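PDB 5BP8: Ent-copalyl diphosphate synthase from Streptomyces platensis, which belongs to the terpene cyclase family and is mainly alpha-helical, with a region related to the C-terminal domain of squalene-hopene cyclase. Local coordinates for residues Pro258-Phe262 with Ile297-Pro301; Ala265-Asn269 with Ala312-Ala316; Leu292-Gly296 with Ser328-Phe332; Ser307-Ala311 with Ser350-Ile355. One frame throughout, in Å; residues are numbered along the deposited sequence.

Overall arrangement
The four contacts cluster around helix 307-319, which supplies a segment to interactions 2 and 4. Interaction 4 sets its first turn against helix 349-365, its centre about 10 Å from that of interaction 2, where its next turn meets helix 260-274. Trp266 bridges these two, its CZ2 lying 3.7 Å from Asp308 OD2. Interaction 1, about 14 Å from interaction 4 between centres, joins the start of helix 260-274 to the loop entering helix 307-319; Ile297 N probably bonds to Thr310 OG1. The same loop begins with interaction 3, where Ser328 and Gly296 pack on Thr310. Asp308 and Asp309 belong to a DXDD sequence, the signature of class II terpene cyclases, so interactions 1, 2 and 4 probably border the active site.

Interaction 1: residues Pro258-Phe262 with Ile297-Pro301; sequences PIVYF and IAAAP
Set opposite its carbonyl carbon (chi1 -59°), CG of Tyr261 leads the ring toward residues 297-301, while Ile297, with CG1 anti to its backbone N (chi1 -164°), extends CD1 over one ring face. The methyl lies 3.7 Å from the centroid of the Tyr261 ring, a CH-pi contact, and CG1 of Val260 flanks the opposite face. At the ring edge, near its plane, Ala298 O approaches CD2 of Tyr261 to 3.4 Å. Farther out, Pro301 crosses the phenol at about a right angle, its CD 3.5 Å from Tyr261 CE2. The backbone adds a second grip. Ile259 is the N-cap of helix 260-274, and Ala299 O accepts a nearly straight bond from Phe262 N (3.1 Å, 167°) and a weak, bent one from Tyr261 N, so a loop carbonyl serves amides of the first turn. Ala300 CB presses on Pro258 O at 3.4 Å, burying a carbonyl that has no partner in the model. Around this junction, Tyr261 also packs on Ser287 and Leu288 of helix 282-291, while Phe262 and Ala299 touch Asp309 of helix 307-319.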
loop_
_atom_site.group_PDB
_atom_site.type_symbol
_atom_site.label_atom_id
_atom_site.label_comp_id
_atom_site.label_asym_id
_atom_site.label_seq_id
_atom_site.Cartn_x
_atom_site.Cartn_y
_atom_site.Cartn_z
ATOM N N PRO A 258 8.708 -1.084 -8.148
ATOM C CA PRO A 258 7.451 -1.214 -8.862
ATOM C C PRO A 258 6.393 -1.985 -8.078
ATOM O O PRO A 258 6.699 -2.637 -7.054
ATOM C CB PRO A 258 7.818 -2.045 -10.124
ATOM C CG PRO A 258 9.222 -2.452 -9.974
ATOM C CD PRO A 258 9.768 -1.981 -8.664
ATOM N N ILE A 259 5.176 -1.914 -8.589
ATOM C CA ILE A 259 4.038 -2.718 -8.135
ATOM C C ILE A 259 3.352 -3.417 -9.332
ATOM O O ILE A 259 2.154 -3.692 -9.319
ATOM C CB ILE A 259 2.999 -1.866 -7.387
ATOM C CG1 ILE A 259 2.461 -0.709 -8.246
ATOM C CG2 ILE A 259 3.558 -1.368 -6.070
ATOM C CD1 ILE A 259 1.131 -0.207 -7.748
ATOM N N VAL A 260 4.130 -3.668 -10.376
ATOM C CA VAL A 260 3.587 -4.075 -11.693
ATOM C C VAL A 260 2.532 -5.201 -11.654
ATOM O O VAL A 260 1.464 -5.061 -12.242
ATOM C CB VAL A 260 4.743 -4.372 -12.672
ATOM C CG1 VAL A 260 5.660 -5.486 -12.198
ATOM C CG2 VAL A 260 4.224 -4.662 -14.069
ATOM N N TYR A 261 2.802 -6.303 -10.986
ATOM C CA TYR A 261 1.824 -7.418 -10.988
ATOM C C TYR A 261 0.545 -7.114 -10.224
ATOM O O TYR A 261 -0.572 -7.414 -10.691
ATOM C CB TYR A 261 2.467 -8.670 -10.435
ATOM C CG TYR A 261 3.705 -9.169 -11.186
ATOM C CD1 TYR A 261 3.791 -9.095 -12.586
ATOM C CD2 TYR A 261 4.749 -9.792 -10.512
ATOM C CE1 TYR A 261 4.888 -9.594 -13.264
ATOM C CE2 TYR A 261 5.846 -10.282 -11.183
ATOM C CZ TYR A 261 5.902 -10.209 -12.560
ATOM O OH TYR A 261 7.008 -10.706 -13.235
ATOM N N PHE A 262 0.681 -6.506 -9.045
ATOM C CA PHE A 262 -0.472 -5.973 -8.315
ATOM C C PHE A 262 -1.313 -5.054 -9.218
ATOM O O PHE A 262 -2.532 -5.228 -9.359
ATOM C CB PHE A 262 0.062 -5.266 -7.044
ATOM C CG PHE A 262 -0.905 -4.318 -6.378
ATOM C CD1 PHE A 262 -2.214 -4.675 -6.095
ATOM C CD2 PHE A 262 -0.485 -3.097 -5.951
ATOM C CE1 PHE A 262 -3.087 -3.789 -5.441
ATOM C CE2 PHE A 262 -1.350 -2.215 -5.297
ATOM C CZ PHE A 262 -2.655 -2.565 -5.048
ATOM N N ILE A 297 3.046 -15.689 -6.929
ATOM C CA ILE A 297 3.598 -14.461 -7.505
ATOM C C ILE A 297 3.516 -13.387 -6.398
ATOM O O ILE A 297 2.738 -13.533 -5.462
ATOM C CB ILE A 297 2.807 -14.024 -8.758
ATOM C CG1 ILE A 297 3.570 -12.996 -9.589
ATOM C CG2 ILE A 297 1.425 -13.471 -8.400
ATOM C CD1 ILE A 297 2.926 -12.745 -10.942
ATOM N N ALA A 298 4.364 -12.370 -6.514
ATOM C CA ALA A 298 4.392 -11.216 -5.617
ATOM C C ALA A 298 3.754 -10.012 -6.276
ATOM O O ALA A 298 3.315 -10.061 -7.420
ATOM C CB ALA A 298 5.838 -10.886 -5.276
ATOM N N ALA A 299 3.771 -8.880 -5.578
ATOM C CA ALA A 299 3.273 -7.644 -6.151
ATOM C C ALA A 299 4.162 -7.155 -7.304
ATOM O O ALA A 299 3.709 -6.410 -8.196
ATOM C CB ALA A 299 3.182 -6.579 -5.075
ATOM N N ALA A 300 5.412 -7.591 -7.274
ATOM C CA ALA A 300 6.411 -7.262 -8.288
ATOM C C ALA A 300 7.627 -8.183 -8.161
ATOM O O ALA A 300 7.856 -8.774 -7.098
ATOM C CB ALA A 300 6.854 -5.818 -8.151
ATOM N N PRO A 301 8.446 -8.270 -9.229
ATOM C CA PRO A 301 9.674 -9.054 -9.051
ATOM C C PRO A 301 10.558 -8.425 -7.953
ATOM O O PRO A 301 10.650 -7.185 -7.847
ATOM C CB PRO A 301 10.342 -9.006 -10.439
ATOM C CG PRO A 301 9.271 -8.580 -11.405
ATOM C CD PRO A 301 8.273 -7.775 -10.603
#

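Interaction 2: residues Ala265-Asn269 with Ala312-Ala316; sequences AWVLN and AVLFA
The amide of Asn269 lies against the Ala312-Ala316 turn of helix 307-319 with its nitrogen and oxygen used differently; CG, anti to the carbonyl carbon of Asn269, points the group at that turn. ND2 donates to Ala312 O at 3.1 Å with an angle of 159°, and the acceptor is close to the amide plane. The same carbonyl receives the helical bond from Ala316 N, the two donors coming from opposite faces of its plane. OD1 lies 3.1 Å from Ala316 CA; it is near Ala316 N too, but the angle is poor for a bond, and a weak one from Gln319 NE2 reaches it instead. Beside it, the Phe315 ring is inclined by 37° to the amide, with CD2 3.6 Å from Asn269 OD1.

Helices 260-274 and 307-319 run in broadly the same direction here, crossing at 42° with local axes 8.7 Å apart. Helix 282-291 lies between them in sequence, consistent with two neighbouring, similarly directed helices of the alpha/alpha barrel of squalene-hopene cyclase relatives. Alanines permit the close approach: Ala265 CB lies among Ala312, Ala316 and Val313, whose CG2 is 3.7 Å from it.

The indole of Trp266 starts away from this interface but bends back, and its six-membered ring meets Ala312 CB obliquely. Beyond this contact, the indole abuts the rings of Phe262 and His354. On another flank, Leu268 CB approaches Ala316 CB to 4.1 Å, and the Leu268 side chain also packs on Leu285 and Leu288 of helix 282-291.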
loop_
_atom_site.group_PDB
_atom_site.type_symbol
_atom_site.label_atom_id
_atom_site.label_comp_id
_atom_site.label_asym_id
_atom_site.label_seq_id
_atom_site.Cartn_x
_atom_site.Cartn_y
_atom_site.Cartn_z
ATOM N N ALA A 265 -3.035 -7.000 -12.292
ATOM C CA ALA A 265 -4.161 -7.850 -11.870
ATOM C C ALA A 265 -5.364 -7.042 -11.400
ATOM O O ALA A 265 -6.514 -7.345 -11.739
ATOM C CB ALA A 265 -3.715 -8.784 -10.772
ATOM N N TRP A 266 -5.102 -6.014 -10.596
ATOM C CA TRP A 266 -6.194 -5.204 -10.065
ATOM C C TRP A 266 -6.903 -4.422 -11.188
ATOM O O TRP A 266 -8.135 -4.363 -11.224
ATOM C CB TRP A 266 -5.725 -4.283 -8.921
ATOM C CG TRP A 266 -5.898 -4.877 -7.468
ATOM C CD1 TRP A 266 -6.778 -4.439 -6.514
ATOM C CD2 TRP A 266 -5.184 -5.998 -6.860
ATOM N NE1 TRP A 266 -6.647 -5.177 -5.359
ATOM C CE2 TRP A 266 -5.684 -6.140 -5.532
ATOM C CE3 TRP A 266 -4.202 -6.899 -7.314
ATOM C CZ2 TRP A 266 -5.202 -7.133 -4.628
ATOM C CZ3 TRP A 266 -3.681 -7.875 -6.383
ATOM C CH2 TRP A 266 -4.198 -7.985 -5.075
ATOM N N VAL A 267 -6.138 -3.872 -12.121
ATOM C CA VAL A 267 -6.710 -3.196 -13.268
ATOM C C VAL A 267 -7.562 -4.167 -14.088
ATOM O O VAL A 267 -8.723 -3.862 -14.419
ATOM C CB VAL A 267 -5.642 -2.548 -14.169
ATOM C CG1 VAL A 267 -6.273 -2.075 -15.468
ATOM C CG2 VAL A 267 -4.980 -1.366 -13.456
ATOM N N LEU A 268 -7.001 -5.332 -14.415
ATOM C CA LEU A 268 -7.765 -6.321 -15.169
ATOM C C LEU A 268 -9.026 -6.795 -14.441
ATOM O O LEU A 268 -10.096 -6.925 -15.060
ATOM C CB LEU A 268 -6.876 -7.508 -15.522
ATOM C CG LEU A 268 -5.835 -7.238 -16.597
ATOM C CD1 LEU A 268 -4.842 -8.376 -16.638
ATOM C CD2 LEU A 268 -6.544 -7.050 -17.940
ATOM N N ASN A 269 -8.942 -7.026 -13.130
ATOM C CA ASN A 269 -10.129 -7.466 -12.379
ATOM C C ASN A 269 -11.195 -6.395 -12.246
ATOM O O ASN A 269 -12.390 -6.688 -12.312
ATOM C CB ASN A 269 -9.772 -8.051 -11.003
ATOM C CG ASN A 269 -9.057 -9.391 -11.118
ATOM O OD1 ASN A 269 -9.312 -10.181 -12.042
ATOM N ND2 ASN A 269 -8.142 -9.652 -10.189
ATOM N N ALA A 312 -5.317 -12.852 -6.966
ATOM C CA ALA A 312 -5.762 -11.814 -7.889
ATOM C C ALA A 312 -5.262 -12.072 -9.308
ATOM O O ALA A 312 -5.964 -11.808 -10.282
ATOM C CB ALA A 312 -5.286 -10.438 -7.441
ATOM N N VAL A 313 -4.018 -12.511 -9.419
ATOM C CA VAL A 313 -3.400 -12.746 -10.698
ATOM C C VAL A 313 -4.033 -13.960 -11.393
ATOM O O VAL A 313 -4.335 -13.888 -12.584
ATOM C CB VAL A 313 -1.871 -12.873 -10.574
ATOM C CG1 VAL A 313 -1.267 -13.493 -11.825
ATOM C CG2 VAL A 313 -1.258 -11.514 -10.330
ATOM N N LEU A 314 -4.271 -15.031 -10.644
ATOM C CA LEU A 314 -4.949 -16.218 -11.190
ATOM C C LEU A 314 -6.345 -15.871 -11.685
ATOM O O LEU A 314 -6.733 -16.275 -12.776
ATOM C CB LEU A 314 -5.028 -17.323 -10.154
ATOM C CG LEU A 314 -3.715 -18.054 -9.865
ATOM C CD1 LEU A 314 -3.772 -18.806 -8.546
ATOM C CD2 LEU A 314 -3.411 -19.011 -11.025
ATOM N N PHE A 315 -7.076 -15.097 -10.894
ATOM C CA PHE A 315 -8.417 -14.640 -11.236
ATOM C C PHE A 315 -8.375 -13.752 -12.470
ATOM O O PHE A 315 -9.173 -13.917 -13.402
ATOM C CB PHE A 315 -9.026 -13.913 -10.002
ATOM C CG PHE A 315 -10.483 -13.510 -10.122
ATOM C CD1 PHE A 315 -11.453 -14.355 -10.659
ATOM C CD2 PHE A 315 -10.912 -12.282 -9.582
ATOM C CE1 PHE A 315 -12.777 -13.940 -10.727
ATOM C CE2 PHE A 315 -12.227 -11.880 -9.628
ATOM C CZ PHE A 315 -13.173 -12.716 -10.196
ATOM N N ALA A 316 -7.428 -12.824 -12.519
ATOM C CA ALA A 316 -7.309 -11.938 -13.663
ATOM C C ALA A 316 -7.018 -12.698 -14.960
ATOM O O ALA A 316 -7.645 -12.431 -16.002
ATOM C CB ALA A 316 -6.206 -10.918 -13.421
#

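Interaction 3: residues Leu292-Gly296 with Ser328-Phe332; sequences LTDEG and SLMHF
Gly296, the last residue of a type I beta turn that starts at Thr293, brings its CA to 5.2 Å from the CA of Ser328, where a helix-like but irregular turn, 328-331, begins. The first turn is reinforced by an ST turn: Thr293 OG1 accepts from Glu295 N and also donates to Gly296 O. That carbonyl is gripped twice by Thr293, from N and from OG1, which reach it from opposite faces. Both segments are inter-helix loops of this mainly helical fold, one following helix 282-291, the other joining helix 307-319 to helix 349-365.

His331 makes the polar link between them. Its NE2 donates to Asp294 O at 3.1 Å, with the acceptor in the plane of the imidazole but the bond bent to 138°. The carboxylate of Glu295 takes a different approach. Its chain folds at chi2 (-91°), so that OE1 comes over one face of the His331 ring, 3.2 Å from NE2, a direction unsuited to a hydrogen bond. Carboxylate and ring planes stand 75° apart, steep to one another. The proximity could still favour a positive charge on the imidazole. Glu295 also touches a crystal neighbour, which may affect its conformation.

Deeper in, Ser328 turns its CB onto the beta turn, while Ser328 OG and the Leu329 side chain pack on Thr310 of helix 307-319. Gly296 has a positive phi, at which a CB would press on the preceding carbonyl. The edge of the Phe332 ring faces Glu295 O more loosely, with CE2 4.1 Å away, whereas Ser328 CB lies 3.3 Å from Asp294 O.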
loop_
_atom_site.group_PDB
_atom_site.type_symbol
_atom_site.label_atom_id
_atom_site.label_comp_id
_atom_site.label_asym_id
_atom_site.label_seq_id
_atom_site.Cartn_x
_atom_site.Cartn_y
_atom_site.Cartn_z
ATOM N N LEU A 292 4.087 -15.692 -12.820
ATOM C CA LEU A 292 3.470 -16.727 -12.016
ATOM C C LEU A 292 4.309 -18.003 -11.979
ATOM O O LEU A 292 4.767 -18.463 -13.012
ATOM C CB LEU A 292 2.088 -17.002 -12.591
ATOM C CG LEU A 292 1.148 -17.915 -11.829
ATOM C CD1 LEU A 292 0.912 -17.423 -10.401
ATOM C CD2 LEU A 292 -0.142 -17.966 -12.620
ATOM N N THR A 293 4.541 -18.545 -10.787
ATOM C CA THR A 293 5.277 -19.789 -10.624
ATOM C C THR A 293 4.464 -20.749 -9.776
ATOM O O THR A 293 3.356 -20.428 -9.343
ATOM C CB THR A 293 6.638 -19.581 -9.937
ATOM O OG1 THR A 293 6.438 -19.322 -8.535
ATOM C CG2 THR A 293 7.406 -18.438 -10.576
ATOM N N ASP A 294 5.042 -21.927 -9.521
ATOM C CA ASP A 294 4.435 -22.939 -8.642
ATOM C C ASP A 294 4.286 -22.436 -7.218
ATOM O O ASP A 294 3.508 -22.963 -6.455
ATOM C CB ASP A 294 5.305 -24.206 -8.601
ATOM C CG ASP A 294 5.167 -25.057 -9.849
ATOM O OD1 ASP A 294 4.073 -25.039 -10.470
ATOM O OD2 ASP A 294 6.148 -25.769 -10.187
ATOM N N GLU A 295 5.060 -21.424 -6.858
ATOM C CA GLU A 295 4.989 -20.845 -5.524
ATOM C C GLU A 295 4.075 -19.607 -5.474
ATOM O O GLU A 295 3.883 -19.029 -4.399
ATOM C CB GLU A 295 6.399 -20.511 -5.055
ATOM C CG GLU A 295 7.328 -21.723 -5.029
ATOM C CD GLU A 295 7.322 -22.432 -3.683
ATOM O OE1 GLU A 295 6.270 -22.989 -3.285
ATOM O OE2 GLU A 295 8.378 -22.423 -3.018
ATOM N N GLY A 296 3.491 -19.249 -6.623
ATOM C CA GLY A 296 2.640 -18.064 -6.763
ATOM C C GLY A 296 3.405 -16.897 -7.364
ATOM O O GLY A 296 4.287 -17.068 -8.221
ATOM N N SER A 328 -0.945 -23.259 -6.599
ATOM C CA SER A 328 -0.006 -22.474 -5.812
ATOM C C SER A 328 -0.639 -21.871 -4.562
ATOM O O SER A 328 0.073 -21.579 -3.615
ATOM C CB SER A 328 0.636 -21.343 -6.640
ATOM O OG SER A 328 -0.355 -20.505 -7.228
ATOM N N LEU A 329 -1.952 -21.662 -4.568
ATOM C CA LEU A 329 -2.654 -21.151 -3.386
ATOM C C LEU A 329 -2.727 -22.162 -2.241
ATOM O O LEU A 329 -2.861 -21.770 -1.095
ATOM C CB LEU A 329 -4.055 -20.683 -3.750
ATOM C CG LEU A 329 -4.141 -19.511 -4.721
ATOM C CD1 LEU A 329 -5.575 -19.236 -5.130
ATOM C CD2 LEU A 329 -3.507 -18.269 -4.094
HETATM N N MSE A 330 -2.613 -23.464 -2.546
HETATM C CA MSE A 330 -2.738 -24.506 -1.506
HETATM C C MSE A 330 -1.617 -24.479 -0.488
HETATM O O MSE A 330 -1.828 -24.900 0.650
HETATM C CB MSE A 330 -2.895 -25.903 -2.155
HETATM C CG MSE A 330 -4.082 -25.964 -3.120
HETATM SE SE MSE A 330 -5.841 -25.773 -2.235
HETATM C CE MSE A 330 -6.271 -23.988 -2.929
ATOM N N HIS A 331 -0.446 -23.937 -0.848
ATOM C CA HIS A 331 0.684 -23.731 0.066
ATOM C C HIS A 331 0.266 -22.879 1.254
ATOM O O HIS A 331 0.863 -22.959 2.326
ATOM C CB HIS A 331 1.843 -22.948 -0.607
ATOM C CG HIS A 331 2.510 -23.653 -1.743
ATOM N ND1 HIS A 331 3.143 -24.870 -1.598
ATOM C CD2 HIS A 331 2.694 -23.284 -3.033
ATOM C CE1 HIS A 331 3.655 -25.238 -2.761
ATOM N NE2 HIS A 331 3.399 -24.291 -3.648
ATOM N N PHE A 332 -0.709 -22.004 1.034
ATOM C CA PHE A 332 -1.139 -21.021 2.037
ATOM C C PHE A 332 -2.383 -21.474 2.819
ATOM O O PHE A 332 -2.946 -20.695 3.626
ATOM C CB PHE A 332 -1.442 -19.689 1.336
ATOM C CG PHE A 332 -0.278 -19.109 0.599
ATOM C CD1 PHE A 332 0.596 -18.228 1.229
ATOM C CD2 PHE A 332 -0.063 -19.418 -0.734
ATOM C CE1 PHE A 332 1.667 -17.678 0.541
ATOM C CE2 PHE A 332 1.008 -18.873 -1.435
ATOM C CZ PHE A 332 1.875 -18.010 -0.794
#

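Interaction 4: residues Ser307-Ala311 with Ser350-Ile355; sequences SDDTA and STNAHI
His354 ND1 donates to Asp308 OD1 over only 2.6 Å at 159°, OD1 accepting through its syn lone pair. Imidazole and carboxylate planes differ by just 10°, so the two groups lie nearly flat in a common plane. Asp308 reaches this position because its CG is anti to the backbone N, which carries the carboxylate from helix 307-319 toward helix 349-365. Its other oxygen, OD2, accepts from a water 2.7 Å away; that water also donates to Ser350 OG, whose protein partner is Asp396.

Ser350 O lies over one face of the His354 ring, and Trp266 meets the ring from outside these helices. Thr351 sits alongside, OG1 3.4 Å from Asp308 CB, with its hydroxyl bonded to Ser348. The methyl of Thr351, CG2, comes within 3.1 Å of Ser307 OG, which is itself bonded to Ser339 O. One turn farther along both helices, Ala311 CB packs on Ile355 CG1 at 3.7 Å. The local axes approach to 8.4 Å and run within 28° of parallel.

Asp306, Ser307, Asp308 and Asp309 spell the DXDD motif of class II terpene cyclases, and this His-carboxylate pair, centred on the second of its three aspartates, is consistent with an active-site position.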
loop_
_atom_site.group_PDB
_atom_site.type_symbol
_atom_site.label_atom_id
_atom_site.label_comp_id
_atom_site.label_asym_id
_atom_site.label_seq_id
_atom_site.Cartn_x
_atom_site.Cartn_y
_atom_site.Cartn_z
ATOM N N SER A 307 -0.306 -14.861 -1.195
ATOM C CA SER A 307 -1.515 -15.442 -1.749
ATOM C C SER A 307 -2.529 -14.421 -2.260
ATOM O O SER A 307 -3.369 -14.758 -3.095
ATOM C CB SER A 307 -2.193 -16.375 -0.749
ATOM O OG SER A 307 -2.685 -15.718 0.402
ATOM N N ASP A 308 -2.470 -13.184 -1.764
ATOM C CA ASP A 308 -3.410 -12.171 -2.229
ATOM C C ASP A 308 -3.096 -11.829 -3.673
ATOM O O ASP A 308 -3.976 -11.897 -4.542
ATOM C CB ASP A 308 -3.379 -10.946 -1.324
ATOM C CG ASP A 308 -4.515 -9.964 -1.596
ATOM O OD1 ASP A 308 -5.662 -10.416 -1.879
ATOM O OD2 ASP A 308 -4.251 -8.719 -1.468
ATOM N N ASP A 309 -1.838 -11.460 -3.946
ATOM C CA ASP A 309 -1.421 -11.198 -5.284
ATOM C C ASP A 309 -1.574 -12.433 -6.180
ATOM O O ASP A 309 -2.004 -12.307 -7.335
ATOM C CB ASP A 309 0.027 -10.706 -5.315
ATOM C CG ASP A 309 0.155 -9.299 -4.790
ATOM O OD1 ASP A 309 -0.493 -8.417 -5.370
ATOM O OD2 ASP A 309 0.864 -9.094 -3.773
ATOM N N THR A 310 -1.256 -13.602 -5.636
ATOM C CA THR A 310 -1.351 -14.848 -6.415
ATOM C C THR A 310 -2.811 -15.076 -6.835
ATOM O O THR A 310 -3.083 -15.337 -8.010
ATOM C CB THR A 310 -0.805 -16.054 -5.619
ATOM O OG1 THR A 310 0.595 -15.867 -5.377
ATOM C CG2 THR A 310 -0.962 -17.363 -6.410
ATOM N N ALA A 311 -3.734 -14.951 -5.881
ATOM C CA ALA A 311 -5.169 -15.157 -6.142
ATOM C C ALA A 311 -5.689 -14.126 -7.142
ATOM O O ALA A 311 -6.370 -14.471 -8.094
ATOM C CB ALA A 311 -5.964 -15.108 -4.857
ATOM N N SER A 350 -9.340 -9.528 3.124
ATOM C CA SER A 350 -9.331 -9.245 1.683
ATOM C C SER A 350 -8.610 -10.371 0.923
ATOM O O SER A 350 -9.008 -10.720 -0.184
ATOM C CB SER A 350 -8.704 -7.861 1.353
ATOM O OG SER A 350 -7.309 -7.897 1.528
ATOM N N THR A 351 -7.560 -10.926 1.509
ATOM C CA THR A 351 -6.825 -12.030 0.891
ATOM C C THR A 351 -7.737 -13.259 0.716
ATOM O O THR A 351 -7.796 -13.865 -0.357
ATOM C CB THR A 351 -5.587 -12.382 1.713
ATOM O OG1 THR A 351 -4.697 -11.250 1.752
ATOM C CG2 THR A 351 -4.832 -13.606 1.148
ATOM N N ASN A 352 -8.449 -13.606 1.775
ATOM C CA ASN A 352 -9.380 -14.731 1.708
ATOM C C ASN A 352 -10.503 -14.502 0.719
ATOM O O ASN A 352 -10.860 -15.422 -0.026
ATOM C CB ASN A 352 -9.884 -15.096 3.094
ATOM C CG ASN A 352 -8.882 -15.943 3.856
ATOM O OD1 ASN A 352 -8.944 -17.197 3.835
ATOM N ND2 ASN A 352 -7.924 -15.290 4.498
ATOM N N ALA A 353 -11.044 -13.277 0.678
ATOM C CA ALA A 353 -11.970 -12.889 -0.398
ATOM C C ALA A 353 -11.398 -13.132 -1.788
ATOM O O ALA A 353 -12.080 -13.707 -2.658
ATOM C CB ALA A 353 -12.410 -11.431 -0.254
ATOM N N HIS A 354 -10.148 -12.705 -2.027
ATOM C CA HIS A 354 -9.559 -12.852 -3.338
ATOM C C HIS A 354 -9.281 -14.335 -3.687
ATOM O O HIS A 354 -9.433 -14.755 -4.845
ATOM C CB HIS A 354 -8.317 -11.932 -3.472
ATOM C CG HIS A 354 -8.673 -10.478 -3.417
ATOM N ND1 HIS A 354 -7.824 -9.503 -2.928
ATOM C CD2 HIS A 354 -9.810 -9.839 -3.774
ATOM C CE1 HIS A 354 -8.432 -8.333 -2.979
ATOM N NE2 HIS A 354 -9.640 -8.508 -3.479
ATOM N N ILE A 355 -8.945 -15.119 -2.679
ATOM C CA ILE A 355 -8.776 -16.554 -2.855
ATOM C C ILE A 355 -10.119 -17.211 -3.172
ATOM O O ILE A 355 -10.191 -18.069 -4.053
ATOM C CB ILE A 355 -8.082 -17.195 -1.642
ATOM C CG1 ILE A 355 -6.637 -16.694 -1.612
ATOM C CG2 ILE A 355 -8.022 -18.721 -1.767
ATOM C CD1 ILE A 355 -5.935 -16.914 -0.314
HETATM O O HOH W 1 -6.202 -7.054 -0.760
#